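Local coordinates for glutathione transferase gst1-6 (Anopheles dirus, PDB 1V2A), which conjugates glutathione to electrophilic xenobiotics, serving in detoxification as a homodimeric Delta class glutathione transferase, at the interface of chains A and B. Numbering follows the deposited sequence. Chains: chain A/B, glutathione transferase gst1-6.

Contact 1: the interface of chains A and B. Residues chain A 63, 65-66, 69, 96-97; chain B 93, 97.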
ATOM      1  N   GLU A  63       7.742   1.573   7.234  1.00 24.05           N
ATOM      2  CA  GLU A  63       6.429   1.525   6.597  1.00 24.13           C
ATOM      3  C   GLU A  63       5.584   0.865   7.701  1.00 24.64           C
ATOM      4  O   GLU A  63       5.743  -0.328   7.991  1.00 24.89           O
ATOM      5  CB  GLU A  63       6.405   0.642   5.344  1.00 23.02           C
ATOM      6  CG  GLU A  63       6.819   1.319   4.042  1.00 24.37           C
ATOM      7  CD  GLU A  63       5.879   2.430   3.619  1.00 24.93           C
ATOM      8  OE1 GLU A  63       4.658   2.304   3.842  1.00 27.21           O
ATOM      9  OE2 GLU A  63       6.354   3.433   3.047  1.00 26.64           O
ATOM     10  N   TYR A  65       2.762  -0.472   7.931  1.00 22.12           N
ATOM     11  CA  TYR A  65       2.214  -1.771   7.578  1.00 25.35           C
ATOM     12  C   TYR A  65       3.244  -2.901   7.657  1.00 25.93           C
ATOM     13  O   TYR A  65       2.915  -4.021   8.048  1.00 27.72           O
ATOM     14  CB  TYR A  65       1.591  -1.713   6.180  1.00 24.24           C
ATOM     15  CG  TYR A  65       0.665  -0.529   5.985  1.00 24.82           C
ATOM     16  CD1 TYR A  65       1.158   0.705   5.564  1.00 26.07           C
ATOM     17  CD2 TYR A  65      -0.695  -0.630   6.266  1.00 23.24           C
ATOM     18  CE1 TYR A  65       0.318   1.812   5.434  1.00 24.53           C
ATOM     19  CE2 TYR A  65      -1.544   0.471   6.137  1.00 22.42           C
ATOM     20  CZ  TYR A  65      -1.032   1.687   5.720  1.00 22.97           C
ATOM     21  OH  TYR A  65      -1.867   2.775   5.578  1.00 20.06           O
ATOM     22  N   ALA A  66       4.492  -2.615   7.295  1.00 25.19           N
ATOM     23  CA  ALA A  66       5.529  -3.643   7.344  1.00 23.76           C
ATOM     24  C   ALA A  66       5.981  -3.863   8.782  1.00 24.59           C
ATOM     25  O   ALA A  66       6.412  -4.947   9.150  1.00 27.24           O
ATOM     26  CB  ALA A  66       6.706  -3.241   6.477  1.00 23.10           C
ATOM     27  N   LEU A  69       3.029  -6.026  10.548  1.00 27.55           N
ATOM     28  CA  LEU A  69       3.036  -7.428  10.144  1.00 26.40           C
ATOM     29  C   LEU A  69       4.245  -8.178  10.708  1.00 27.74           C
ATOM     30  O   LEU A  69       4.150  -9.353  11.091  1.00 23.97           O
ATOM     31  CB  LEU A  69       2.993  -7.539   8.619  1.00 25.01           C
ATOM     32  CG  LEU A  69       1.667  -7.112   7.976  1.00 24.60           C
ATOM     33  CD1 LEU A  69       1.698  -7.424   6.495  1.00 26.11           C
ATOM     34  CD2 LEU A  69       0.506  -7.849   8.622  1.00 24.19           C
ATOM     35  N   LEU A  96      -5.402  -3.493   3.911  1.00 17.87           N
ATOM     36  CA  LEU A  96      -4.173  -2.788   4.245  1.00 18.12           C
ATOM     37  C   LEU A  96      -3.738  -1.911   3.087  1.00 19.03           C
ATOM     38  O   LEU A  96      -3.347  -0.761   3.290  1.00 22.01           O
ATOM     39  CB  LEU A  96      -3.046  -3.766   4.594  1.00 16.64           C
ATOM     40  CG  LEU A  96      -3.141  -4.556   5.897  1.00 16.82           C
ATOM     41  CD1 LEU A  96      -1.908  -5.439   6.028  1.00 17.23           C
ATOM     42  CD2 LEU A  96      -3.259  -3.599   7.086  1.00 16.81           C
ATOM     43  N   PHE A  97      -3.790  -2.454   1.873  1.00 17.82           N
ATOM     44  CA  PHE A  97      -3.405  -1.685   0.700  1.00 19.10           C
ATOM     45  C   PHE A  97      -4.486  -0.670   0.352  1.00 18.09           C
ATOM     46  O   PHE A  97      -4.233   0.308  -0.348  1.00 20.24           O
ATOM     47  CB  PHE A  97      -3.096  -2.610  -0.478  1.00 18.28           C
ATOM     48  CG  PHE A  97      -1.765  -3.302  -0.354  1.00 18.89           C
ATOM     49  CD1 PHE A  97      -1.671  -4.565   0.216  1.00 17.98           C
ATOM     50  CD2 PHE A  97      -0.598  -2.653  -0.746  1.00 17.54           C
ATOM     51  CE1 PHE A  97      -0.439  -5.166   0.394  1.00 16.70           C
ATOM     52  CE2 PHE A  97       0.641  -3.245  -0.571  1.00 16.03           C
ATOM     53  CZ  PHE A  97       0.725  -4.505   0.001  1.00 18.45           C
TER
ATOM     54  N   ASN B  93       7.718  -6.874   2.048  1.00 28.22           N
ATOM     55  CA  ASN B  93       6.527  -6.115   2.416  1.00 26.16           C
ATOM     56  C   ASN B  93       6.771  -4.625   2.340  1.00 25.65           C
ATOM     57  O   ASN B  93       5.949  -3.889   1.791  1.00 25.41           O
ATOM     58  CB  ASN B  93       6.062  -6.469   3.825  1.00 26.72           C
ATOM     59  CG  ASN B  93       5.248  -7.738   3.856  1.00 26.19           C
ATOM     60  OD1 ASN B  93       4.827  -8.240   2.814  1.00 24.91           O
ATOM     61  ND2 ASN B  93       5.010  -8.256   5.048  1.00 22.59           N
ATOM     62  N   PHE B  97       4.983  -1.713  -0.124  1.00 21.84           N
ATOM     63  CA  PHE B  97       4.293  -0.507   0.310  1.00 24.23           C
ATOM     64  C   PHE B  97       4.996   0.721  -0.230  1.00 23.50           C
ATOM     65  O   PHE B  97       4.417   1.804  -0.323  1.00 22.53           O
ATOM     66  CB  PHE B  97       4.163  -0.467   1.837  1.00 22.44           C
ATOM     67  CG  PHE B  97       3.076  -1.371   2.360  1.00 21.50           C
ATOM     68  CD1 PHE B  97       3.361  -2.673   2.753  1.00 24.30           C
ATOM     69  CD2 PHE B  97       1.755  -0.940   2.387  1.00 22.56           C
ATOM     70  CE1 PHE B  97       2.344  -3.542   3.168  1.00 23.66           C
ATOM     71  CE2 PHE B  97       0.729  -1.796   2.794  1.00 23.45           C
ATOM     72  CZ  PHE B  97       1.024  -3.102   3.187  1.00 23.19           C
TER
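B:Phe97 of helix 86-115 is clamped between two groups of chain A, the ring of A:Phe97 on one face and the CB of A:Tyr65 on the other. This is part of the homodimer interface of a Delta class glutathione transferase, where the partner helix packs against helices 64-75 and 86-116 of chain A.

Aromatic stacking comes first. The rings of A:Phe97 and B:Phe97, copies of one residue, are inclined by only 7° and face each other with a shift, the CZ of each meeting the other's CZ at 3.5 Å. A flat, uncharged ring suits this place because the same side chain must pack on its own twin across the two-fold axis.

A CH-pi contact closes the opposite face: A:Tyr65 CB lies 3.3 Å from B:Phe97 CZ, toward the rim of the ring. Here the tyrosine has CG anti to its carbonyl carbon (chi1 -49°), which brings the start of its ring along as well, with CG 3.4 Å from B:Phe97 CE2. By symmetry, B:Tyr65 caps the outer face of A:Phe97, so the stacked pair is flanked on each outer side by a tyrosine CB.

The remaining contacts are of the van der Waals kind. A:Glu63 bends at chi2 (-64°) and sets its carboxylate OE1 3.5 Å from B:Phe97 CB, the carboxylate nearly parallel to the ring plane; its acidic tip thus meets the aliphatic root of the phenylalanine. Small A:Ala66 probably lets the helices approach closely, its CB being 4.2 Å from B:Asn93 CB. A:Leu69 crosses B:Asn93 at about a right angle, and the methyl CD1, one tip of its isobutyl fork, lies 3.7 Å from the amide nitrogen ND2 of B:Asn93.

Contact 2: the interface of chains A and B. Residues chain A 59, 61, 66, 70; chain B 86-87, 90, 93-94.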
ATOM      1  N   HIS A  59      17.655  -5.590  13.170  1.00 39.23           N
ATOM      2  CA  HIS A  59      16.912  -5.684  11.910  1.00 36.49           C
ATOM      3  C   HIS A  59      16.002  -4.472  11.735  1.00 35.41           C
ATOM      4  O   HIS A  59      15.156  -4.196  12.587  1.00 35.27           O
ATOM      5  CB  HIS A  59      16.083  -6.972  11.890  1.00 36.68           C
ATOM      6  CG  HIS A  59      15.234  -7.131  10.666  1.00 38.67           C
ATOM      7  ND1 HIS A  59      15.757  -7.128   9.389  1.00 38.72           N
ATOM      8  CD2 HIS A  59      13.900  -7.311  10.526  1.00 37.62           C
ATOM      9  CE1 HIS A  59      14.779  -7.298   8.517  1.00 38.10           C
ATOM     10  NE2 HIS A  59      13.643  -7.412   9.181  1.00 36.14           N
ATOM     11  N   VAL A  61      13.039  -2.128   9.934  1.00 30.96           N
ATOM     12  CA  VAL A  61      11.764  -2.225   9.235  1.00 29.07           C
ATOM     13  C   VAL A  61      11.097  -0.858   9.205  1.00 27.90           C
ATOM     14  O   VAL A  61      11.027  -0.179  10.226  1.00 28.80           O
ATOM     15  CB  VAL A  61      10.796  -3.204   9.954  1.00 28.73           C
ATOM     16  CG1 VAL A  61       9.471  -3.282   9.207  1.00 25.25           C
ATOM     17  CG2 VAL A  61      11.433  -4.580  10.074  1.00 27.57           C
ATOM     18  N   ALA A  66       4.492  -2.615   7.295  1.00 25.19           N
ATOM     19  CA  ALA A  66       5.529  -3.643   7.344  1.00 23.76           C
ATOM     20  C   ALA A  66       5.981  -3.863   8.782  1.00 24.59           C
ATOM     21  O   ALA A  66       6.412  -4.947   9.150  1.00 27.24           O
ATOM     22  CB  ALA A  66       6.706  -3.241   6.477  1.00 23.10           C
ATOM     23  N   TYR A  70       5.378  -7.489  10.776  1.00 26.49           N
ATOM     24  CA  TYR A  70       6.595  -8.087  11.307  1.00 26.53           C
ATOM     25  C   TYR A  70       6.403  -8.411  12.794  1.00 27.34           C
ATOM     26  O   TYR A  70       6.772  -9.486  13.275  1.00 22.27           O
ATOM     27  CB  TYR A  70       7.758  -7.112  11.137  1.00 27.86           C
ATOM     28  CG  TYR A  70       9.000  -7.513  11.888  1.00 31.11           C
ATOM     29  CD1 TYR A  70       9.916  -8.403  11.331  1.00 32.61           C
ATOM     30  CD2 TYR A  70       9.254  -7.015  13.164  1.00 30.46           C
ATOM     31  CE1 TYR A  70      11.056  -8.783  12.022  1.00 34.05           C
ATOM     32  CE2 TYR A  70      10.391  -7.391  13.867  1.00 32.81           C
ATOM     33  CZ  TYR A  70      11.288  -8.272  13.289  1.00 33.95           C
ATOM     34  OH  TYR A  70      12.432  -8.632  13.963  1.00 36.06           O
TER
ATOM     35  N   PRO B  86      10.550 -13.861   8.595  1.00 39.75           N
ATOM     36  CA  PRO B  86      10.156 -12.486   8.922  1.00 38.63           C
ATOM     37  C   PRO B  86      11.246 -11.450   8.689  1.00 36.46           C
ATOM     38  O   PRO B  86      10.950 -10.284   8.452  1.00 36.44           O
ATOM     39  CB  PRO B  86       9.750 -12.586  10.392  1.00 40.64           C
ATOM     40  CG  PRO B  86       9.203 -13.976  10.481  1.00 41.31           C
ATOM     41  CD  PRO B  86      10.240 -14.767   9.715  1.00 39.37           C
ATOM     42  N   LYS B  87      12.501 -11.876   8.758  1.00 34.98           N
ATOM     43  CA  LYS B  87      13.628 -10.972   8.549  1.00 36.20           C
ATOM     44  C   LYS B  87      13.718 -10.586   7.073  1.00 36.37           C
ATOM     45  O   LYS B  87      14.148  -9.482   6.729  1.00 35.07           O
ATOM     46  CB  LYS B  87      14.929 -11.651   8.978  1.00 38.89           C
ATOM     47  CG  LYS B  87      14.999 -12.019  10.459  1.00 42.05           C
ATOM     48  CD  LYS B  87      15.422 -10.831  11.313  1.00 44.27           C
ATOM     49  CE  LYS B  87      15.425 -11.167  12.803  1.00 44.77           C
ATOM     50  NZ  LYS B  87      14.048 -11.285  13.380  1.00 45.72           N
ATOM     51  N   SER B  90       9.973  -8.853   5.732  1.00 26.55           N
ATOM     52  CA  SER B  90       9.744  -7.464   6.109  1.00 27.27           C
ATOM     53  C   SER B  90      10.240  -6.537   5.007  1.00 25.52           C
ATOM     54  O   SER B  90       9.632  -5.502   4.747  1.00 27.34           O
ATOM     55  CB  SER B  90      10.428  -7.115   7.445  1.00 23.82           C
ATOM     56  OG  SER B  90      11.834  -7.277   7.394  1.00 28.27           O
ATOM     57  N   ASN B  93       7.718  -6.874   2.048  1.00 28.22           N
ATOM     58  CA  ASN B  93       6.527  -6.115   2.416  1.00 26.16           C
ATOM     59  C   ASN B  93       6.771  -4.625   2.340  1.00 25.65           C
ATOM     60  O   ASN B  93       5.949  -3.889   1.791  1.00 25.41           O
ATOM     61  CB  ASN B  93       6.062  -6.469   3.825  1.00 26.72           C
ATOM     62  CG  ASN B  93       5.248  -7.738   3.856  1.00 26.19           C
ATOM     63  OD1 ASN B  93       4.827  -8.240   2.814  1.00 24.91           O
ATOM     64  ND2 ASN B  93       5.010  -8.256   5.048  1.00 22.59           N
ATOM     65  N   GLN B  94       7.898  -4.175   2.888  1.00 24.86           N
ATOM     66  CA  GLN B  94       8.217  -2.754   2.864  1.00 24.32           C
ATOM     67  C   GLN B  94       8.354  -2.244   1.433  1.00 25.52           C
ATOM     68  O   GLN B  94       7.821  -1.183   1.102  1.00 24.45           O
ATOM     69  CB  GLN B  94       9.496  -2.476   3.647  1.00 24.35           C
ATOM     70  CG  GLN B  94       9.935  -1.018   3.599  1.00 23.77           C
ATOM     71  CD  GLN B  94      10.817  -0.713   2.405  1.00 25.41           C
ATOM     72  OE1 GLN B  94      10.502   0.150   1.582  1.00 27.33           O
ATOM     73  NE2 GLN B  94      11.937  -1.429   2.304  1.00 23.70           N
TER
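A:His59, on strand 59-62 of the glutathione transferase N-terminal domain, lays its imidazole against B:Lys87 and B:Ser90 in the first turns of helix 86-115 of the partner subunit. Its CB begins the contact, 4.0 Å from B:Lys87 CD. With CG anti to the backbone N (chi1 177°), the ring reaches out over the helix, and CG itself stands 3.8 Å from that same methylene. B:Lys87 CD sits above one face of the imidazole, toward the rim, and also covers CD2. ND1 and CE1 look toward the backbone carbonyl O of B:Lys87, though the modelled approach of CE1 is too close to carry weight. At the tip, NE2 meets the hydroxyl OG of B:Ser90 at 2.5 Å, a short hydrogen bond with 143° at the hydrogen, the OG lying in the plane of the ring at its edge. The direction is not settled. Weak bonds from this OG to the carbonyls of B:Pro86 and B:Lys87 on its own helix would fit NE2 as the donor.

Serine suits the spot because its OG, at chi1 61°, is placed between the backbone N and the carbonyl carbon, close to the helix yet turned to the histidine. On the same serine, CB packs 3.8 Å from A:Val61 CG2, a branch that also lies over a face of A:Tyr70.

B:Lys87 bends at chi2 and chi4, combining the contact of its aliphatic middle with a polar end: NZ donates to the phenol OH of A:Tyr70 at 3.2 Å. B:Lys87 NZ remains 5.7 Å from A:His59 NE2, a distance at which a positive lysine might somewhat disfavour protonation of the imidazole. The tyrosine turns a ring edge to the start of the helix, where the carbonyl O of B:Pro86 lies in the ring plane, 3.6 Å from CD1. Farther along, the small methyl CB of A:Ala66 rests 3.9 Å from the backbone CA of B:Gln94.

About 9 Å separates the centres of contact 1 and contact 2, measured over their C-alpha atoms, and both use A:Ala66 and B:Asn93. Helix 64-75 of chain A and helix 86-115 of chain B run through both, so the two patches form one continuous seam. Contact 1 is the apolar part around the two-fold axis; contact 2 continues it to the start of the partner helix, adding strand 59-62 and polar bonds. Because each patch has a twin, the homodimer is held on both sides of the axis. A:Glu63 and A:Tyr65 also line the glutathione pocket, so dimer packing may help to shape that site.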